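Local coordinates for protein acetoacetate decarboxylase (Sphingomonas wittichii, PDB 5UPB) that is an acetoacetate decarboxylase-like lyase that probably acts on small carbonyl compounds such as keto acids, although its exact substrate is uncertain, at residues 19-24 against 63-68; 25-30 against 241-246; 56-61 against 159-164; 198-203 against 250-255. All coordinates share one frame; numbering follows the deposited sequence.

In the fold
From the N terminus, strand 21-34 takes part first in contact 1 and then in contact 2. Contact 1 (19-24 with 63-68) closes a short loop by pairing that strand with the end of strand 53-65. Contact 2 (25-30 with 241-246) joins its next residues to strand 235-249, closing a long loop that crosses contact 1. Contact 3 (56-61 with 159-164) falls wholly within that long loop and also crosses contact 1; here strand 53-65 packs on strand 156-166. Contact 4 (198-203 with 250-255) crosses contact 2 but follows contacts 1 and 3 in series. It ties the C-terminal strand to strand 196-202, with its centre about 26 Å from that of contact 3.

Contact 1: residues 19-24 against 63-68; sequences ALYGWG and STSEDQ
Tyr21 lays its ring over Ser65 where two antiparallel strands, 21-34 and 53-65, meet near the end of their pairing; the short strand pieces run 159° apart. Chi1 of -81° sets CG beside the backbone N, anti to the carbonyl carbon. Followed outward, Tyr21 CB lies 3.7 Å from Thr64 O, and CG keeps close to the same oxygen. One ring flank then crosses the peptide, with CD2 at 3.2 Å from Thr64 C and CE2 at 3.3 Å from Ser65 N. Farther out, CZ rests 3.3 Å from Ser65 CB, and the phenol oxygen continues past that carbon to a hydrogen bond with Asp17 OD1. An alanine here would probably leave Ser65 CB without its aromatic cover and Asp17 without its hydroxyl partner.

Gly22 and Thr64 form the hydrogen-bonded pair between two non-hydrogen-bonded ones, each backbone N binding the other residue's O at 2.9 Å. Beyond the strands, Glu66 N bonds to Leu20 O, extending the pairing into the turn from Ser65 to Gln68. Within that turn, Ser65 OG donates to Asp67 OD1, and Ala19 CB packs against both oxygens, though Asp67 is poorly ordered. On the sheet face that carries Tyr21, Trp23 also makes a CH-pi contact: Ser63 CB stands 3.7 Å from the centroid of its five-membered ring, 20° off the normal.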
loop_
_atom_site.group_PDB
_atom_site.type_symbol
_atom_site.label_atom_id
_atom_site.label_comp_id
_atom_site.label_asym_id
_atom_site.label_seq_id
_atom_site.Cartn_x
_atom_site.Cartn_y
_atom_site.Cartn_z
ATOM N N ALA A 19 12.099 18.558 -17.727
ATOM C CA ALA A 19 11.419 19.824 -17.553
ATOM C C ALA A 19 11.692 20.385 -16.161
ATOM O O ALA A 19 12.104 19.683 -15.239
ATOM C CB ALA A 19 9.917 19.648 -17.768
ATOM N N LEU A 20 11.500 21.687 -16.030
ATOM C CA LEU A 20 11.547 22.306 -14.719
ATOM C C LEU A 20 10.277 21.956 -13.931
ATOM O O LEU A 20 9.171 21.977 -14.458
ATOM C CB LEU A 20 11.691 23.821 -14.866
ATOM C CG LEU A 20 13.050 24.311 -15.420
ATOM C CD1 LEU A 20 13.026 25.819 -15.629
ATOM C CD2 LEU A 20 14.258 23.929 -14.560
ATOM N N TYR A 21 10.425 21.674 -12.657
ATOM C CA TYR A 21 9.271 21.427 -11.793
ATOM C C TYR A 21 9.116 22.492 -10.719
ATOM O O TYR A 21 10.077 23.175 -10.343
ATOM C CB TYR A 21 9.374 20.079 -11.133
ATOM C CG TYR A 21 8.918 18.990 -12.094
ATOM C CD1 TYR A 21 9.705 18.565 -13.162
ATOM C CD2 TYR A 21 7.680 18.381 -11.908
ATOM C CE1 TYR A 21 9.246 17.568 -14.027
ATOM C CE2 TYR A 21 7.228 17.390 -12.751
ATOM C CZ TYR A 21 8.004 16.986 -13.796
ATOM O OH TYR A 21 7.486 16.011 -14.603
ATOM N N GLY A 22 7.870 22.656 -10.274
ATOM C CA GLY A 22 7.573 23.413 -9.080
ATOM C C GLY A 22 6.901 22.517 -8.066
ATOM O O GLY A 22 6.129 21.625 -8.417
ATOM N N TRP A 23 7.158 22.811 -6.802
ATOM C CA TRP A 23 6.626 22.102 -5.653
ATOM C C TRP A 23 5.916 23.039 -4.698
ATOM O O TRP A 23 6.396 24.147 -4.425
ATOM C CB TRP A 23 7.755 21.439 -4.853
ATOM C CG TRP A 23 8.397 20.207 -5.468
ATOM C CD1 TRP A 23 8.198 18.917 -5.070
ATOM C CD2 TRP A 23 9.383 20.168 -6.512
ATOM N NE1 TRP A 23 9.004 18.058 -5.822
ATOM C CE2 TRP A 23 9.738 18.811 -6.708
ATOM C CE3 TRP A 23 10.013 21.155 -7.296
ATOM C CZ2 TRP A 23 10.682 18.415 -7.668
ATOM C CZ3 TRP A 23 10.958 20.776 -8.235
ATOM C CH2 TRP A 23 11.278 19.402 -8.424
ATOM N N GLY A 24 4.821 22.562 -4.112
ATOM C CA GLY A 24 4.348 23.079 -2.844
ATOM C C GLY A 24 4.293 21.966 -1.823
ATOM O O GLY A 24 4.081 20.799 -2.164
ATOM N N SER A 63 4.001 18.215 -6.667
ATOM C CA SER A 63 4.899 18.684 -7.717
ATOM C C SER A 63 4.171 18.753 -9.059
ATOM O O SER A 63 3.195 18.030 -9.305
ATOM C CB SER A 63 6.132 17.787 -7.835
ATOM O OG SER A 63 5.732 16.492 -8.239
ATOM N N THR A 64 4.622 19.689 -9.894
ATOM C CA THR A 64 4.027 19.979 -11.194
ATOM C C THR A 64 5.102 20.337 -12.208
ATOM O O THR A 64 5.937 21.216 -11.958
ATOM C CB THR A 64 3.044 21.135 -11.093
ATOM O OG1 THR A 64 2.071 20.826 -10.103
ATOM C CG2 THR A 64 2.359 21.383 -12.409
ATOM N N SER A 65 5.002 19.737 -13.391
ATOM C CA SER A 65 5.902 20.035 -14.495
ATOM C C SER A 65 5.458 21.310 -15.188
ATOM O O SER A 65 4.270 21.499 -15.474
ATOM C CB SER A 65 5.904 18.886 -15.508
ATOM O OG SER A 65 6.652 19.202 -16.663
ATOM N N GLU A 66 6.431 22.190 -15.462
ATOM C CA GLU A 66 6.136 23.482 -16.068
ATOM C C GLU A 66 5.535 23.332 -17.461
ATOM O O GLU A 66 4.799 24.217 -17.921
ATOM C CB GLU A 66 7.420 24.312 -16.115
ATOM C CG GLU A 66 7.200 25.769 -16.468
ATOM C CD GLU A 66 7.999 26.721 -15.591
ATOM O OE1 GLU A 66 9.016 26.303 -14.996
ATOM O OE2 GLU A 66 7.593 27.897 -15.492
ATOM N N ASP A 67 5.851 22.237 -18.156
ATOM C CA ASP A 67 5.286 21.948 -19.473
ATOM C C ASP A 67 4.298 20.776 -19.466
ATOM O O ASP A 67 4.020 20.203 -20.521
ATOM C CB ASP A 67 6.408 21.693 -20.485
ATOM C CG ASP A 67 7.092 20.353 -20.291
ATOM O OD1 ASP A 67 6.796 19.651 -19.301
ATOM O OD2 ASP A 67 7.935 20.001 -21.143
ATOM N N GLN A 68 3.775 20.394 -18.306
ATOM C CA GLN A 68 2.570 19.569 -18.221
ATOM C C GLN A 68 1.824 20.075 -16.997
ATOM O O GLN A 68 1.549 19.334 -16.037
ATOM C CB GLN A 68 2.884 18.077 -18.136
ATOM C CG GLN A 68 2.783 17.349 -19.457
ATOM C CD GLN A 68 2.682 15.848 -19.271
ATOM O OE1 GLN A 68 3.681 15.173 -19.019
ATOM N NE2 GLN A 68 1.466 15.321 -19.373
#

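Contact 2: residues 25-30 against 241-246; sequences ADMLTV and VTYSYG
Chi1 of 60° places Tyr243 CG between its backbone N and carbonyl carbon, and -57° puts Met27 CG beside its own N; the two side chains lie side by side. They form the central hydrogen-bonded pair of antiparallel strands 21-34 and 235-249, flanked by the pairs Ala25 with Tyr245 and Thr29 with Val241. Met27 CB sits over one face of the Tyr243 ring, a CH-pi contact 3.8 Å from the centroid and 17° off the normal. The methionine CG continues past the ring, 3.8 Å from Tyr243 CE2, and also approaches Tyr245 CB. With Ile212 and Leu174 also against the tyrosine, an alanine in place of Tyr243 would probably open a gap beside Met27 and take away the aromatic face on which its CB rests.

The backbone evidence is two-way: Met27 N donates to Tyr243 O at 2.8 Å, and Tyr243 N returns a bond to Met27 O. That second oxygen is gripped twice, because Thr242 OG1, anti to its own backbone N, reaches it at 2.7 Å, well tilted from the carbonyl plane; the same hydroxyl also bonds to Arg130 NH1. On the face bearing Asp26 and Ser244, Asp26 OD1 bonds to His132 NE2 of the second subunit, tying this strand to the assembly. On the methionine face, Thr29 OG1 is buried without a polar partner and lies 3.6 Å from Tyr243 CE1.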
loop_
_atom_site.group_PDB
_atom_site.type_symbol
_atom_site.label_atom_id
_atom_site.label_comp_id
_atom_site.label_asym_id
_atom_site.label_seq_id
_atom_site.Cartn_x
_atom_site.Cartn_y
_atom_site.Cartn_z
ATOM N N ALA A 25 4.515 22.321 -0.575
ATOM C CA ALA A 25 4.637 21.301 0.464
ATOM C C ALA A 25 4.248 21.849 1.819
ATOM O O ALA A 25 4.441 23.042 2.118
ATOM C CB ALA A 25 6.068 20.763 0.554
ATOM N N ASP A 26 3.736 20.957 2.646
ATOM C CA ASP A 26 3.625 21.185 4.082
ATOM C C ASP A 26 4.656 20.319 4.788
ATOM O O ASP A 26 4.780 19.129 4.484
ATOM C CB ASP A 26 2.211 20.897 4.572
ATOM C CG ASP A 26 1.164 21.759 3.884
ATOM O OD1 ASP A 26 1.477 22.894 3.473
ATOM O OD2 ASP A 26 0.028 21.324 3.765
ATOM N N MET A 27 5.350 20.901 5.772
ATOM C CA MET A 27 6.548 20.292 6.339
ATOM C C MET A 27 6.433 20.246 7.854
ATOM O O MET A 27 5.949 21.200 8.485
ATOM C CB MET A 27 7.825 21.096 6.010
ATOM C CG MET A 27 8.073 21.292 4.528
ATOM S SD MET A 27 8.578 19.792 3.764
ATOM C CE MET A 27 10.243 19.641 4.374
ATOM N N LEU A 28 6.893 19.138 8.421
ATOM C CA LEU A 28 7.175 19.009 9.847
ATOM C C LEU A 28 8.666 18.752 9.988
ATOM O O LEU A 28 9.191 17.795 9.401
ATOM C CB LEU A 28 6.361 17.865 10.463
ATOM C CG LEU A 28 6.792 17.397 11.851
ATOM C CD1 LEU A 28 6.630 18.555 12.858
ATOM C CD2 LEU A 28 5.952 16.181 12.306
ATOM N N THR A 29 9.353 19.606 10.735
ATOM C CA THR A 29 10.799 19.527 10.857
ATOM C C THR A 29 11.244 19.598 12.311
ATOM O O THR A 29 10.774 20.450 13.083
ATOM C CB THR A 29 11.451 20.653 10.046
ATOM O OG1 THR A 29 11.059 20.517 8.672
ATOM C CG2 THR A 29 12.967 20.608 10.149
ATOM N N VAL A 30 12.177 18.707 12.667
ATOM C CA VAL A 30 12.840 18.716 13.956
ATOM C C VAL A 30 14.337 18.842 13.718
ATOM O O VAL A 30 14.935 18.061 12.963
ATOM C CB VAL A 30 12.513 17.474 14.777
ATOM C CG1 VAL A 30 13.352 17.472 16.063
ATOM C CG2 VAL A 30 11.034 17.451 15.073
ATOM N N VAL A 241 9.538 22.787 14.188
ATOM C CA VAL A 241 8.760 23.747 13.414
ATOM C C VAL A 241 7.930 23.003 12.371
ATOM O O VAL A 241 8.306 21.915 11.904
ATOM C CB VAL A 241 9.689 24.790 12.749
ATOM C CG1 VAL A 241 10.540 24.128 11.693
ATOM C CG2 VAL A 241 8.899 25.916 12.153
ATOM N N THR A 242 6.763 23.583 12.037
ATOM C CA THR A 242 5.942 23.148 10.904
ATOM C C THR A 242 5.653 24.387 10.072
ATOM O O THR A 242 5.553 25.501 10.611
ATOM C CB THR A 242 4.630 22.440 11.352
ATOM O OG1 THR A 242 3.968 21.856 10.218
ATOM C CG2 THR A 242 3.657 23.422 12.077
ATOM N N TYR A 243 5.601 24.215 8.762
ATOM C CA TYR A 243 5.527 25.360 7.872
ATOM C C TYR A 243 5.141 24.890 6.488
ATOM O O TYR A 243 5.124 23.686 6.183
ATOM C CB TYR A 243 6.844 26.118 7.823
ATOM C CG TYR A 243 8.006 25.288 7.341
ATOM C CD1 TYR A 243 8.704 24.487 8.214
ATOM C CD2 TYR A 243 8.442 25.364 6.024
ATOM C CE1 TYR A 243 9.795 23.748 7.778
ATOM C CE2 TYR A 243 9.519 24.646 5.587
ATOM C CZ TYR A 243 10.205 23.844 6.470
ATOM O OH TYR A 243 11.291 23.127 6.018
ATOM N N SER A 244 4.903 25.874 5.628
ATOM C CA SER A 244 4.658 25.609 4.216
ATOM C C SER A 244 5.826 26.113 3.389
ATOM O O SER A 244 6.498 27.103 3.727
ATOM C CB SER A 244 3.348 26.228 3.764
ATOM O OG SER A 244 2.305 25.671 4.538
ATOM N N TYR A 245 6.005 25.453 2.258
ATOM C CA TYR A 245 7.183 25.632 1.451
ATOM C C TYR A 245 6.864 25.450 -0.013
ATOM O O TYR A 245 6.178 24.503 -0.405
ATOM C CB TYR A 245 8.118 24.500 1.932
ATOM C CG TYR A 245 9.452 24.300 1.303
ATOM C CD1 TYR A 245 10.168 25.334 0.794
ATOM C CD2 TYR A 245 9.966 23.009 1.171
ATOM C CE1 TYR A 245 11.390 25.131 0.227
ATOM C CE2 TYR A 245 11.186 22.783 0.594
ATOM C CZ TYR A 245 11.901 23.843 0.117
ATOM O OH TYR A 245 13.126 23.630 -0.492
ATOM N N GLY A 246 7.480 26.294 -0.823
ATOM C CA GLY A 246 7.364 26.180 -2.263
ATOM C C GLY A 246 8.731 26.390 -2.867
ATOM O O GLY A 246 9.525 27.204 -2.377
#

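Contact 3: residues 56-61 against 159-164; sequences AYVGAF and FRLGLT
Leu161 is the main bump of this contact, and its forked end presses into a shallow hollow lined by Ala56 CB and O, the backbone of Tyr57, and Val58 N and CG2; the Tyr57 side chain points away. Its chi1 of -66° sets the leucine CG beside the backbone N, from where the two methyls diverge. CD1 goes deepest: it lies 3.8 Å from Ala56 O, with Tyr57 CA and Val58 CG2 as further neighbours. CD2 takes the other side, 3.9 Å from Ala56 CB, so the small alanine methyl forms a low part of the hollow's wall.

Phe159 provides the second bump. Its ring comes in edge first, and CZ meets Tyr57 O near the ring plane at 3.7 Å. Beside it, CE1 touches Val58 CG2 at 3.9 Å, obliquely to the ring. Val58 therefore has one methyl shared between the phenylalanine and the leucine, and its side chain slides past both in the opposite direction. The ring edge of Phe159 also faces Leu161 CG, which keeps the two bumps packed together.

Other strands fill in around them: Ile219 touches both Ala56 and Leu161, while Ala84 lies on Phe159. All the contact is apolar or van der Waals in nature, between strands that are not neighbours in a sheet. Their axes approach to 7.9 Å and cross at 81°, close to the near-perpendicular crossing of orthogonal beta packing and consistent with a strongly curved sheet folding over its own core in this acetoacetate decarboxylase-like fold.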
loop_
_atom_site.group_PDB
_atom_site.type_symbol
_atom_site.label_atom_id
_atom_site.label_comp_id
_atom_site.label_asym_id
_atom_site.label_seq_id
_atom_site.Cartn_x
_atom_site.Cartn_y
_atom_site.Cartn_z
ATOM N N ALA A 56 15.609 16.443 10.759
ATOM C CA ALA A 56 14.651 15.408 10.388
ATOM C C ALA A 56 13.374 16.084 9.893
ATOM O O ALA A 56 12.943 17.079 10.485
ATOM C CB ALA A 56 14.347 14.522 11.588
ATOM N N TYR A 57 12.814 15.612 8.762
ATOM C CA TYR A 57 11.511 16.123 8.351
ATOM C C TYR A 57 10.605 15.030 7.826
ATOM O O TYR A 57 11.051 13.998 7.311
ATOM C CB TYR A 57 11.600 17.256 7.291
ATOM C CG TYR A 57 12.054 16.861 5.899
ATOM C CD1 TYR A 57 11.204 16.217 5.014
ATOM C CD2 TYR A 57 13.325 17.161 5.467
ATOM C CE1 TYR A 57 11.634 15.870 3.737
ATOM C CE2 TYR A 57 13.754 16.828 4.203
ATOM C CZ TYR A 57 12.914 16.183 3.348
ATOM O OH TYR A 57 13.339 15.875 2.085
ATOM N N VAL A 58 9.312 15.307 7.952
ATOM C CA VAL A 58 8.267 14.586 7.243
ATOM C C VAL A 58 7.431 15.626 6.521
ATOM O O VAL A 58 7.012 16.615 7.135
ATOM C CB VAL A 58 7.358 13.782 8.190
ATOM C CG1 VAL A 58 6.252 13.131 7.391
ATOM C CG2 VAL A 58 8.181 12.797 9.000
ATOM N N GLY A 59 7.223 15.436 5.229
ATOM C CA GLY A 59 6.469 16.395 4.444
ATOM C C GLY A 59 5.505 15.750 3.472
ATOM O O GLY A 59 5.690 14.606 3.010
ATOM N N ALA A 60 4.480 16.521 3.146
ATOM C CA ALA A 60 3.526 16.209 2.083
ATOM C C ALA A 60 3.755 17.167 0.930
ATOM O O ALA A 60 3.599 18.392 1.091
ATOM C CB ALA A 60 2.089 16.300 2.625
ATOM N N PHE A 61 4.131 16.611 -0.224
ATOM C CA PHE A 61 4.600 17.364 -1.373
ATOM C C PHE A 61 3.630 17.246 -2.534
ATOM O O PHE A 61 2.977 16.218 -2.740
ATOM C CB PHE A 61 5.995 16.884 -1.839
ATOM C CG PHE A 61 7.084 17.142 -0.876
ATOM C CD1 PHE A 61 7.244 16.337 0.237
ATOM C CD2 PHE A 61 7.937 18.220 -1.050
ATOM C CE1 PHE A 61 8.269 16.615 1.182
ATOM C CE2 PHE A 61 8.930 18.492 -0.126
ATOM C CZ PHE A 61 9.086 17.685 0.990
ATOM N N PHE A 159 11.311 6.363 11.715
ATOM C CA PHE A 159 11.298 7.336 12.801
ATOM C C PHE A 159 9.929 7.981 12.908
ATOM O O PHE A 159 9.073 7.828 12.033
ATOM C CB PHE A 159 12.407 8.389 12.654
ATOM C CG PHE A 159 12.280 9.320 11.474
ATOM C CD1 PHE A 159 11.607 10.544 11.587
ATOM C CD2 PHE A 159 12.890 9.012 10.262
ATOM C CE1 PHE A 159 11.532 11.425 10.509
ATOM C CE2 PHE A 159 12.810 9.888 9.177
ATOM C CZ PHE A 159 12.130 11.118 9.318
ATOM N N ARG A 160 9.690 8.566 14.079
ATOM C CA ARG A 160 8.482 9.317 14.362
ATOM C C ARG A 160 8.878 10.738 14.748
ATOM O O ARG A 160 9.893 10.931 15.413
ATOM C CB ARG A 160 7.689 8.718 15.516
ATOM C CG ARG A 160 7.469 7.231 15.410
ATOM C CD ARG A 160 7.115 6.653 16.767
ATOM N NE ARG A 160 5.832 7.151 17.262
ATOM C CZ ARG A 160 5.436 7.013 18.520
ATOM N NH1 ARG A 160 6.228 6.424 19.415
ATOM N NH2 ARG A 160 4.253 7.467 18.885
ATOM N N LEU A 161 8.082 11.706 14.318
ATOM C CA LEU A 161 8.275 13.121 14.634
ATOM C C LEU A 161 6.956 13.715 15.080
ATOM O O LEU A 161 5.887 13.307 14.616
ATOM C CB LEU A 161 8.697 13.969 13.452
ATOM C CG LEU A 161 10.022 13.812 12.762
ATOM C CD1 LEU A 161 10.108 14.943 11.742
ATOM C CD2 LEU A 161 11.149 13.851 13.771
ATOM N N GLY A 162 7.048 14.738 15.927
ATOM C CA GLY A 162 5.849 15.438 16.341
ATOM C C GLY A 162 6.192 16.823 16.840
ATOM O O GLY A 162 7.351 17.143 17.125
ATOM N N LEU A 163 5.162 17.647 16.937
ATOM C CA LEU A 163 5.292 19.036 17.389
ATOM C C LEU A 163 4.038 19.406 18.158
ATOM O O LEU A 163 2.930 19.159 17.673
ATOM C CB LEU A 163 5.432 19.975 16.189
ATOM C CG LEU A 163 5.705 21.423 16.512
ATOM C CD1 LEU A 163 7.099 21.548 17.107
ATOM C CD2 LEU A 163 5.561 22.239 15.239
ATOM N N THR A 164 4.208 20.020 19.339
ATOM C CA THR A 164 3.117 20.717 20.018
ATOM C C THR A 164 3.396 22.206 19.841
ATOM O O THR A 164 4.401 22.715 20.345
ATOM C CB THR A 164 3.031 20.378 21.498
ATOM O OG1 THR A 164 2.844 18.976 21.662
ATOM C CG2 THR A 164 1.851 21.109 22.120
#

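Contact 4: residues 198-203 against 250-255; sequences ELVEVN and GGATRL
Glu198 and Arg254 provide the charged part of the contact, a salt bridge with Arg254 NH1 2.8 Å from Glu198 OE1. The two side chains cross at about a right angle, with their carboxylate and guanidinium planes 62° apart. The donor meets OE1 on its anti side, 24° out of the carboxylate plane. Each group has further partners: NH1 also bonds to Ser257 OG, OE2 pairs with Arg184, and OE1 accepts from Thr194 of the fourth subunit.

Backbone bonds join strands 196-202 and 253-257 in antiparallel fashion. Glu201 and Thr253 bond in both directions, with Glu201 N 2.8 Å from Thr253 O, and Leu255 N donates to Leu199 O.

Apolar packing fills the flanks. Leu255 CD1 lies 3.9 Å from Leu199 CG and also touches Glu201 CB, while Ala252 CB packs 3.7 Å from Val200 CB and more loosely against Val202.

Together these imply a C-terminal strand held by main-chain bonds and hydrophobic contact, with a charged pair at one end. Because Glu198 is shared among two arginines and a neighbouring subunit's threonine, its negative charge is likely to be well stabilised.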
loop_
_atom_site.group_PDB
_atom_site.type_symbol
_atom_site.label_atom_id
_atom_site.label_comp_id
_atom_site.label_asym_id
_atom_site.label_seq_id
_atom_site.Cartn_x
_atom_site.Cartn_y
_atom_site.Cartn_z
ATOM N N GLU A 198 29.525 11.193 -8.585
ATOM C CA GLU A 198 29.887 12.609 -8.604
ATOM C C GLU A 198 29.056 13.412 -7.607
ATOM O O GLU A 198 27.866 13.156 -7.378
ATOM C CB GLU A 198 29.733 13.223 -10.012
ATOM C CG GLU A 198 28.331 13.032 -10.617
ATOM C CD GLU A 198 28.282 13.212 -12.115
ATOM O OE1 GLU A 198 29.340 13.219 -12.783
ATOM O OE2 GLU A 198 27.166 13.289 -12.658
ATOM N N LEU A 199 29.727 14.373 -6.995
ATOM C CA LEU A 199 29.088 15.329 -6.105
ATOM C C LEU A 199 28.388 16.374 -6.945
ATOM O O LEU A 199 28.955 16.887 -7.915
ATOM C CB LEU A 199 30.157 15.946 -5.190
ATOM C CG LEU A 199 29.797 16.791 -3.977
ATOM C CD1 LEU A 199 29.176 15.908 -2.925
ATOM C CD2 LEU A 199 31.088 17.430 -3.426
ATOM N N VAL A 200 27.153 16.707 -6.550
ATOM C CA VAL A 200 26.343 17.671 -7.268
ATOM C C VAL A 200 25.790 18.679 -6.265
ATOM O O VAL A 200 25.756 18.437 -5.063
ATOM C CB VAL A 200 25.186 16.991 -8.039
ATOM C CG1 VAL A 200 25.715 16.013 -9.064
ATOM C CG2 VAL A 200 24.275 16.235 -7.068
ATOM N N GLU A 201 25.322 19.806 -6.784
ATOM C CA GLU A 201 24.750 20.892 -5.973
ATOM C C GLU A 201 23.424 21.321 -6.574
ATOM O O GLU A 201 23.330 21.454 -7.797
ATOM C CB GLU A 201 25.686 22.095 -5.929
ATOM C CG GLU A 201 25.232 23.192 -5.016
ATOM C CD GLU A 201 26.129 24.399 -5.108
ATOM O OE1 GLU A 201 27.073 24.392 -5.913
ATOM O OE2 GLU A 201 25.843 25.391 -4.434
ATOM N N VAL A 202 22.353 21.338 -5.770
ATOM C CA VAL A 202 21.069 21.852 -6.231
ATOM C C VAL A 202 20.834 23.215 -5.579
ATOM O O VAL A 202 20.980 23.356 -4.357
ATOM C CB VAL A 202 19.922 20.870 -5.972
ATOM C CG1 VAL A 202 19.893 20.508 -4.573
ATOM C CG2 VAL A 202 18.618 21.488 -6.353
ATOM N N ASN A 203 20.454 24.206 -6.364
ATOM C CA ASN A 203 20.019 25.484 -5.804
ATOM C C ASN A 203 18.596 25.778 -6.242
ATOM O O ASN A 203 18.199 25.459 -7.365
ATOM C CB ASN A 203 20.923 26.646 -6.209
ATOM C CG ASN A 203 22.254 26.585 -5.520
ATOM O OD1 ASN A 203 22.372 26.948 -4.339
ATOM N ND2 ASN A 203 23.262 26.070 -6.231
ATOM N N GLY A 250 15.752 22.710 -10.927
ATOM C CA GLY A 250 16.022 21.979 -12.149
ATOM C C GLY A 250 16.964 20.811 -11.861
ATOM O O GLY A 250 16.889 20.202 -10.792
ATOM N N GLY A 251 17.852 20.468 -12.786
ATOM C CA GLY A 251 18.870 19.486 -12.479
ATOM C C GLY A 251 19.982 20.041 -11.609
ATOM O O GLY A 251 20.347 21.216 -11.669
ATOM N N ALA A 252 20.521 19.165 -10.778
ATOM C CA ALA A 252 21.667 19.502 -9.944
ATOM C C ALA A 252 22.937 19.640 -10.791
ATOM O O ALA A 252 23.194 18.842 -11.697
ATOM C CB ALA A 252 21.860 18.433 -8.870
ATOM N N THR A 253 23.735 20.667 -10.479
ATOM C CA THR A 253 24.994 20.910 -11.179
ATOM C C THR A 253 26.088 20.025 -10.612
ATOM O O THR A 253 26.262 19.903 -9.391
ATOM C CB THR A 253 25.419 22.382 -11.050
ATOM O OG1 THR A 253 24.396 23.220 -11.586
ATOM C CG2 THR A 253 26.717 22.661 -11.825
ATOM N N ARG A 254 26.872 19.460 -11.503
ATOM C CA ARG A 254 28.001 18.650 -11.078
ATOM C C ARG A 254 29.108 19.543 -10.527
ATOM O O ARG A 254 29.501 20.523 -11.162
ATOM C CB ARG A 254 28.526 17.828 -12.257
ATOM C CG ARG A 254 29.838 17.120 -11.983
ATOM C CD ARG A 254 30.337 16.430 -13.248
ATOM N NE ARG A 254 31.795 16.388 -13.255
ATOM C CZ ARG A 254 32.514 15.358 -12.835
ATOM N NH1 ARG A 254 31.910 14.257 -12.393
ATOM N NH2 ARG A 254 33.844 15.436 -12.863
ATOM N N LEU A 255 29.644 19.170 -9.364
ATOM C CA LEU A 255 30.779 19.840 -8.741
ATOM C C LEU A 255 32.103 19.151 -9.036
ATOM O O LEU A 255 33.062 19.813 -9.423
ATOM C CB LEU A 255 30.589 19.903 -7.223
ATOM C CG LEU A 255 29.411 20.719 -6.711
ATOM C CD1 LEU A 255 29.221 20.459 -5.211
ATOM C CD2 LEU A 255 29.658 22.194 -6.985
#